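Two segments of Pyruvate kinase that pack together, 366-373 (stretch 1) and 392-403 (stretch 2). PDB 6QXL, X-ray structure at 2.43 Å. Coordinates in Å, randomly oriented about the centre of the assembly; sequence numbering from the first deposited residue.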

ATOM      1  N   ALA A 366      19.329 -10.362  -1.720  1.00 35.01           N
ATOM      2  CA  ALA A 366      20.001  -9.118  -1.392  1.00 33.34           C
ATOM      3  C   ALA A 366      20.610  -8.460  -2.619  1.00 33.93           C
ATOM      4  O   ALA A 366      20.666  -7.231  -2.706  1.00 37.41           O
ATOM      5  CB  ALA A 366      21.061  -9.366  -0.338  1.00 37.30           C
ATOM      6  N   SER A 367      21.055  -9.273  -3.573  1.00 34.57           N
ATOM      7  CA  SER A 367      21.632  -8.751  -4.805  1.00 33.64           C
ATOM      8  C   SER A 367      20.573  -8.131  -5.688  1.00 32.09           C
ATOM      9  O   SER A 367      20.795  -7.067  -6.277  1.00 26.48           O
ATOM     10  CB  SER A 367      22.356  -9.855  -5.578  1.00 37.79           C
ATOM     11  OG  SER A 367      23.320 -10.499  -4.776  1.00 37.61           O
ATOM     12  N   MET A 368      19.421  -8.791  -5.798  1.00 29.76           N
ATOM     13  CA  MET A 368      18.337  -8.210  -6.604  1.00 32.07           C
ATOM     14  C   MET A 368      17.848  -6.903  -6.003  1.00 31.27           C
ATOM     15  O   MET A 368      17.660  -5.919  -6.732  1.00 29.72           O
ATOM     16  CB  MET A 368      17.201  -9.191  -6.780  1.00 33.28           C
ATOM     17  CG  MET A 368      17.618 -10.448  -7.530  1.00 38.41           C
ATOM     18  SD  MET A 368      18.550 -10.138  -9.042  1.00 40.80           S
ATOM     19  CE  MET A 368      17.280  -9.484 -10.112  1.00 42.24           C
ATOM     20  N   TYR A 369      17.704  -6.869  -4.672  1.00 31.49           N
ATOM     21  CA  TYR A 369      17.413  -5.613  -3.983  1.00 30.40           C
ATOM     22  C   TYR A 369      18.445  -4.545  -4.312  1.00 31.67           C
ATOM     23  O   TYR A 369      18.097  -3.433  -4.697  1.00 30.89           O
ATOM     24  CB  TYR A 369      17.356  -5.831  -2.489  1.00 34.53           C
ATOM     25  CG  TYR A 369      17.272  -4.575  -1.658  1.00 38.44           C
ATOM     26  CD1 TYR A 369      16.047  -3.935  -1.456  1.00 38.14           C
ATOM     27  CD2 TYR A 369      18.408  -4.045  -1.049  1.00 38.15           C
ATOM     28  CE1 TYR A 369      15.969  -2.805  -0.667  1.00 39.90           C
ATOM     29  CE2 TYR A 369      18.312  -2.931  -0.227  1.00 40.74           C
ATOM     30  CZ  TYR A 369      17.096  -2.323  -0.035  1.00 38.07           C
ATOM     31  OH  TYR A 369      17.019  -1.222   0.776  1.00 39.67           O
ATOM     32  N   THR A 370      19.716  -4.882  -4.185  1.00 29.36           N
ATOM     33  CA  THR A 370      20.755  -3.898  -4.425  1.00 29.55           C
ATOM     34  C   THR A 370      20.734  -3.406  -5.868  1.00 32.39           C
ATOM     35  O   THR A 370      20.790  -2.203  -6.124  1.00 35.98           O
ATOM     36  CB  THR A 370      22.131  -4.472  -4.074  1.00 28.72           C
ATOM     37  OG1 THR A 370      22.120  -4.871  -2.707  1.00 30.88           O
ATOM     38  CG2 THR A 370      23.209  -3.447  -4.282  1.00 30.21           C
ATOM     39  N   ALA A 371      20.644  -4.336  -6.813  1.00 35.42           N
ATOM     40  CA  ALA A 371      20.672  -3.984  -8.238  1.00 34.80           C
ATOM     41  C   ALA A 371      19.477  -3.138  -8.647  1.00 36.72           C
ATOM     42  O   ALA A 371      19.619  -2.186  -9.417  1.00 42.23           O
ATOM     43  CB  ALA A 371      20.752  -5.225  -9.099  1.00 35.77           C
ATOM     44  N   ASN A 372      18.306  -3.464  -8.118  1.00 35.71           N
ATOM     45  CA  ASN A 372      17.117  -2.683  -8.442  1.00 37.78           C
ATOM     46  C   ASN A 372      17.132  -1.279  -7.889  1.00 40.01           C
ATOM     47  O   ASN A 372      16.346  -0.474  -8.336  1.00 43.18           O
ATOM     48  CB  ASN A 372      15.832  -3.404  -7.984  1.00 38.76           C
ATOM     49  CG  ASN A 372      15.337  -4.412  -9.015  1.00 38.59           C
ATOM     50  OD1 ASN A 372      15.983  -4.693 -10.022  1.00 40.09           O
ATOM     51  ND2 ASN A 372      14.190  -4.961  -8.753  1.00 38.02           N
ATOM     52  N   HIS A 373      17.996  -0.968  -6.919  1.00 40.89           N
ATOM     53  CA  HIS A 373      18.030   0.374  -6.334  1.00 40.18           C
ATOM     54  C   HIS A 373      19.272   1.194  -6.617  1.00 41.83           C
ATOM     55  O   HIS A 373      19.194   2.402  -6.531  1.00 41.86           O
ATOM     56  CB  HIS A 373      17.772   0.286  -4.849  1.00 40.55           C
ATOM     57  CG  HIS A 373      16.395  -0.204  -4.516  1.00 40.58           C
ATOM     58  ND1 HIS A 373      16.107  -1.542  -4.376  1.00 39.09           N
ATOM     59  CD2 HIS A 373      15.221   0.453  -4.332  1.00 39.09           C
ATOM     60  CE1 HIS A 373      14.824  -1.689  -4.093  1.00 40.67           C
ATOM     61  NE2 HIS A 373      14.262  -0.496  -4.099  1.00 40.39           N
ATOM     62  N   ILE A 392      17.302 -18.329  -7.966  1.00 40.77           N
ATOM     63  CA  ILE A 392      16.670 -17.494  -6.958  1.00 37.47           C
ATOM     64  C   ILE A 392      16.692 -16.036  -7.415  1.00 37.58           C
ATOM     65  O   ILE A 392      15.673 -15.351  -7.378  1.00 37.27           O
ATOM     66  CB  ILE A 392      17.349 -17.628  -5.612  1.00 39.91           C
ATOM     67  CG1 ILE A 392      17.394 -19.088  -5.138  1.00 47.41           C
ATOM     68  CG2 ILE A 392      16.660 -16.762  -4.564  1.00 41.93           C
ATOM     69  CD1 ILE A 392      16.077 -19.807  -5.079  1.00 49.26           C
ATOM     70  N   MET A 393      17.823 -15.563  -7.902  1.00 36.04           N
ATOM     71  CA  MET A 393      17.883 -14.182  -8.368  1.00 44.16           C
ATOM     72  C   MET A 393      16.761 -13.890  -9.369  1.00 40.74           C
ATOM     73  O   MET A 393      16.102 -12.856  -9.283  1.00 38.35           O
ATOM     74  CB  MET A 393      19.231 -13.858  -9.003  1.00 45.95           C
ATOM     75  CG  MET A 393      20.412 -13.921  -8.047  1.00 46.97           C
ATOM     76  SD  MET A 393      21.920 -13.476  -8.906  1.00 50.45           S
ATOM     77  CE  MET A 393      23.081 -13.468  -7.556  1.00 60.66           C
ATOM     78  N   SER A 394      16.516 -14.828 -10.280  1.00 40.84           N
ATOM     79  CA  SER A 394      15.610 -14.583 -11.389  1.00 39.50           C
ATOM     80  C   SER A 394      14.128 -14.731 -11.024  1.00 38.20           C
ATOM     81  O   SER A 394      13.274 -14.425 -11.842  1.00 39.07           O
ATOM     82  CB  SER A 394      15.982 -15.487 -12.561  1.00 35.52           C
ATOM     83  OG  SER A 394      15.888 -16.843 -12.204  1.00 34.02           O
ATOM     84  N   ARG A 395      13.832 -15.173  -9.798  1.00 37.99           N
ATOM     85  CA  ARG A 395      12.467 -15.093  -9.279  1.00 35.83           C
ATOM     86  C   ARG A 395      12.015 -13.669  -8.963  1.00 36.67           C
ATOM     87  O   ARG A 395      10.850 -13.443  -8.762  1.00 38.46           O
ATOM     88  CB  ARG A 395      12.291 -15.914  -8.008  1.00 38.20           C
ATOM     89  CG  ARG A 395      12.682 -17.377  -8.048  1.00 36.55           C
ATOM     90  CD  ARG A 395      12.098 -18.139  -9.199  1.00 35.18           C
ATOM     91  NE  ARG A 395      12.844 -17.868 -10.428  1.00 34.45           N
ATOM     92  CZ  ARG A 395      12.402 -18.136 -11.643  1.00 29.73           C
ATOM     93  NH1 ARG A 395      11.199 -18.683 -11.824  1.00 26.84           N
ATOM     94  NH2 ARG A 395      13.159 -17.815 -12.680  1.00 29.51           N
ATOM     95  N   ILE A 396      12.930 -12.716  -8.918  1.00 40.83           N
ATOM     96  CA  ILE A 396      12.609 -11.354  -8.526  1.00 40.08           C
ATOM     97  C   ILE A 396      12.501 -10.492  -9.763  1.00 39.72           C
ATOM     98  O   ILE A 396      13.371 -10.519 -10.625  1.00 43.81           O
ATOM     99  CB  ILE A 396      13.715 -10.801  -7.597  1.00 38.07           C
ATOM    100  CG1 ILE A 396      13.861 -11.672  -6.356  1.00 39.46           C
ATOM    101  CG2 ILE A 396      13.432  -9.385  -7.189  1.00 38.15           C
ATOM    102  CD1 ILE A 396      12.587 -11.823  -5.577  1.00 42.27           C
ATOM    103  N   ARG A 397      11.444  -9.700  -9.838  1.00 39.54           N
ATOM    104  CA  ARG A 397      11.265  -8.838 -10.992  1.00 38.12           C
ATOM    105  C   ARG A 397      12.419  -7.877 -11.073  1.00 40.52           C
ATOM    106  O   ARG A 397      12.763  -7.249 -10.078  1.00 43.92           O
ATOM    107  CB  ARG A 397       9.970  -8.052 -10.916  1.00 41.92           C
ATOM    108  CG  ARG A 397       8.706  -8.867 -11.152  1.00 43.62           C
ATOM    109  CD  ARG A 397       7.471  -8.040 -10.796  1.00 46.89           C
ATOM    110  NE  ARG A 397       6.450  -8.126 -11.857  1.00 45.32           N
ATOM    111  CZ  ARG A 397       5.502  -9.034 -11.903  1.00 46.35           C
ATOM    112  NH1 ARG A 397       5.369  -9.954 -10.946  1.00 49.38           N
ATOM    113  NH2 ARG A 397       4.682  -9.045 -12.924  1.00 50.40           N
ATOM    114  N   SER A 398      13.013  -7.767 -12.253  1.00 41.05           N
ATOM    115  CA  SER A 398      14.091  -6.834 -12.495  1.00 38.50           C
ATOM    116  C   SER A 398      14.332  -6.713 -13.984  1.00 37.85           C
ATOM    117  O   SER A 398      13.860  -7.527 -14.763  1.00 37.70           O
ATOM    118  CB  SER A 398      15.377  -7.341 -11.816  1.00 40.67           C
ATOM    119  OG  SER A 398      16.493  -6.514 -12.131  1.00 39.32           O
ATOM    120  N   SER A 399      15.078  -5.701 -14.389  1.00 40.68           N
ATOM    121  CA  SER A 399      15.608  -5.671 -15.752  1.00 45.90           C
ATOM    122  C   SER A 399      17.146  -5.771 -15.822  1.00 49.74           C
ATOM    123  O   SER A 399      17.718  -5.625 -16.894  1.00 48.67           O
ATOM    124  CB  SER A 399      15.119  -4.406 -16.445  1.00 44.55           C
ATOM    125  OG  SER A 399      15.574  -3.282 -15.758  1.00 50.13           O
ATOM    126  N   VAL A 400      17.804  -6.055 -14.698  1.00 49.14           N
ATOM    127  CA  VAL A 400      19.255  -6.163 -14.681  1.00 47.03           C
ATOM    128  C   VAL A 400      19.685  -7.532 -15.226  1.00 42.99           C
ATOM    129  O   VAL A 400      19.122  -8.550 -14.825  1.00 45.03           O
ATOM    130  CB  VAL A 400      19.816  -5.982 -13.255  1.00 45.14           C
ATOM    131  CG1 VAL A 400      19.583  -7.220 -12.361  1.00 48.82           C
ATOM    132  CG2 VAL A 400      21.317  -5.695 -13.324  1.00 44.94           C
ATOM    133  N   PRO A 401      20.674  -7.574 -16.133  1.00 42.06           N
ATOM    134  CA  PRO A 401      21.158  -8.874 -16.623  1.00 39.07           C
ATOM    135  C   PRO A 401      21.815  -9.722 -15.559  1.00 35.14           C
ATOM    136  O   PRO A 401      22.674  -9.238 -14.827  1.00 34.27           O
ATOM    137  CB  PRO A 401      22.179  -8.481 -17.676  1.00 41.72           C
ATOM    138  CG  PRO A 401      21.845  -7.089 -18.071  1.00 40.52           C
ATOM    139  CD  PRO A 401      21.243  -6.443 -16.884  1.00 38.82           C
ATOM    140  N   ILE A 402      21.380 -10.967 -15.455  1.00 34.73           N
ATOM    141  CA  ILE A 402      21.960 -11.941 -14.548  1.00 37.53           C
ATOM    142  C   ILE A 402      22.828 -12.911 -15.351  1.00 41.03           C
ATOM    143  O   ILE A 402      22.341 -13.622 -16.231  1.00 38.07           O
ATOM    144  CB  ILE A 402      20.853 -12.724 -13.835  1.00 42.18           C
ATOM    145  CG1 ILE A 402      19.956 -11.758 -13.060  1.00 47.51           C
ATOM    146  CG2 ILE A 402      21.453 -13.800 -12.928  1.00 41.15           C
ATOM    147  CD1 ILE A 402      18.714 -12.383 -12.477  1.00 49.86           C
ATOM    148  N   TYR A 403      24.124 -12.940 -15.052  1.00 42.60           N
ATOM    149  CA  TYR A 403      25.063 -13.839 -15.738  1.00 37.64           C
ATOM    150  C   TYR A 403      25.449 -15.003 -14.856  1.00 38.28           C
ATOM    151  O   TYR A 403      26.001 -14.795 -13.789  1.00 44.93           O
ATOM    152  CB  TYR A 403      26.272 -13.061 -16.167  1.00 34.28           C
ATOM    153  CG  TYR A 403      25.942 -12.036 -17.209  1.00 33.06           C
ATOM    154  CD1 TYR A 403      25.805 -12.393 -18.542  1.00 33.58           C
ATOM    155  CD2 TYR A 403      25.746 -10.709 -16.870  1.00 32.16           C
ATOM    156  CE1 TYR A 403      25.489 -11.445 -19.508  1.00 32.45           C
ATOM    157  CE2 TYR A 403      25.452  -9.763 -17.850  1.00 32.67           C
ATOM    158  CZ  TYR A 403      25.322 -10.153 -19.152  1.00 32.28           C
ATOM    159  OH  TYR A 403      25.021  -9.224 -20.089  1.00 42.01           O
TER
HETATM  160  O   HOH W   1      15.932  -3.228 -12.855  1.00 42.93           O

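Met 368 and Asn 372, one turn apart on the helix of stretch 1, make most of this contact, the first through apolar packing and the second through hydrogen bonds. Met 368 is buried, with CA to CB directed toward stretch 2, and its three side-chain torsions are all m (-62°, -48°, -71°). This curled form keeps the flexible side chain of Met 368 against stretch 2 from CB to CE: CB lies 3.8 Å from Ile 396 CG2, SD 3.8 Å from Met 393 CB, and CE reaches a pocket formed by Ser 398 CB (3.3 Å), Val 400 CG1 (3.9 Å) and Ile 402 CD1 (4.0 Å). An unbranched chain ending in a methyl suits so winding a path. Met 393, by contrast, is extended beyond chi1 (m, t, t), which carries its CE to 4.1 Å from Ser 367 OG. Ala 371, also pointing toward stretch 2, has only a methyl to offer; its CB meets Val 400 CG1 at 4.0 Å. With chi1 at 75° (p), Val 400 thus presents CG1 to both Ala 371 and Met 368.

The CA-to-CB bond of Asn 372 points sideways, but chi1 of -85° and chi2 of 7° bring its amide to the loop, where both ends are used. Asn 372 ND2 donates to Arg 397 O (3.0 Å, N-H...O angle 161°), and Asn 372 OD1 accepts from Ser 398 OG (2.8 Å). Ser 398, chi1 t (175°), points toward the helix; besides donating to Asn 372, its OG accepts from Val 400 N (2.9 Å, 174°), so one small hydroxyl both braces the turn and ties it to stretch 1. Water 1 extends the network, donating to Asn 372 OD1 (3.2 Å) and accepting from Ser 399 N (3.0 Å). The CA-to-CB bond of Arg 397 points away from the helix; its contribution here is the backbone O that accepts from Asn 372 ND2. Together the stretches bury 388 Å².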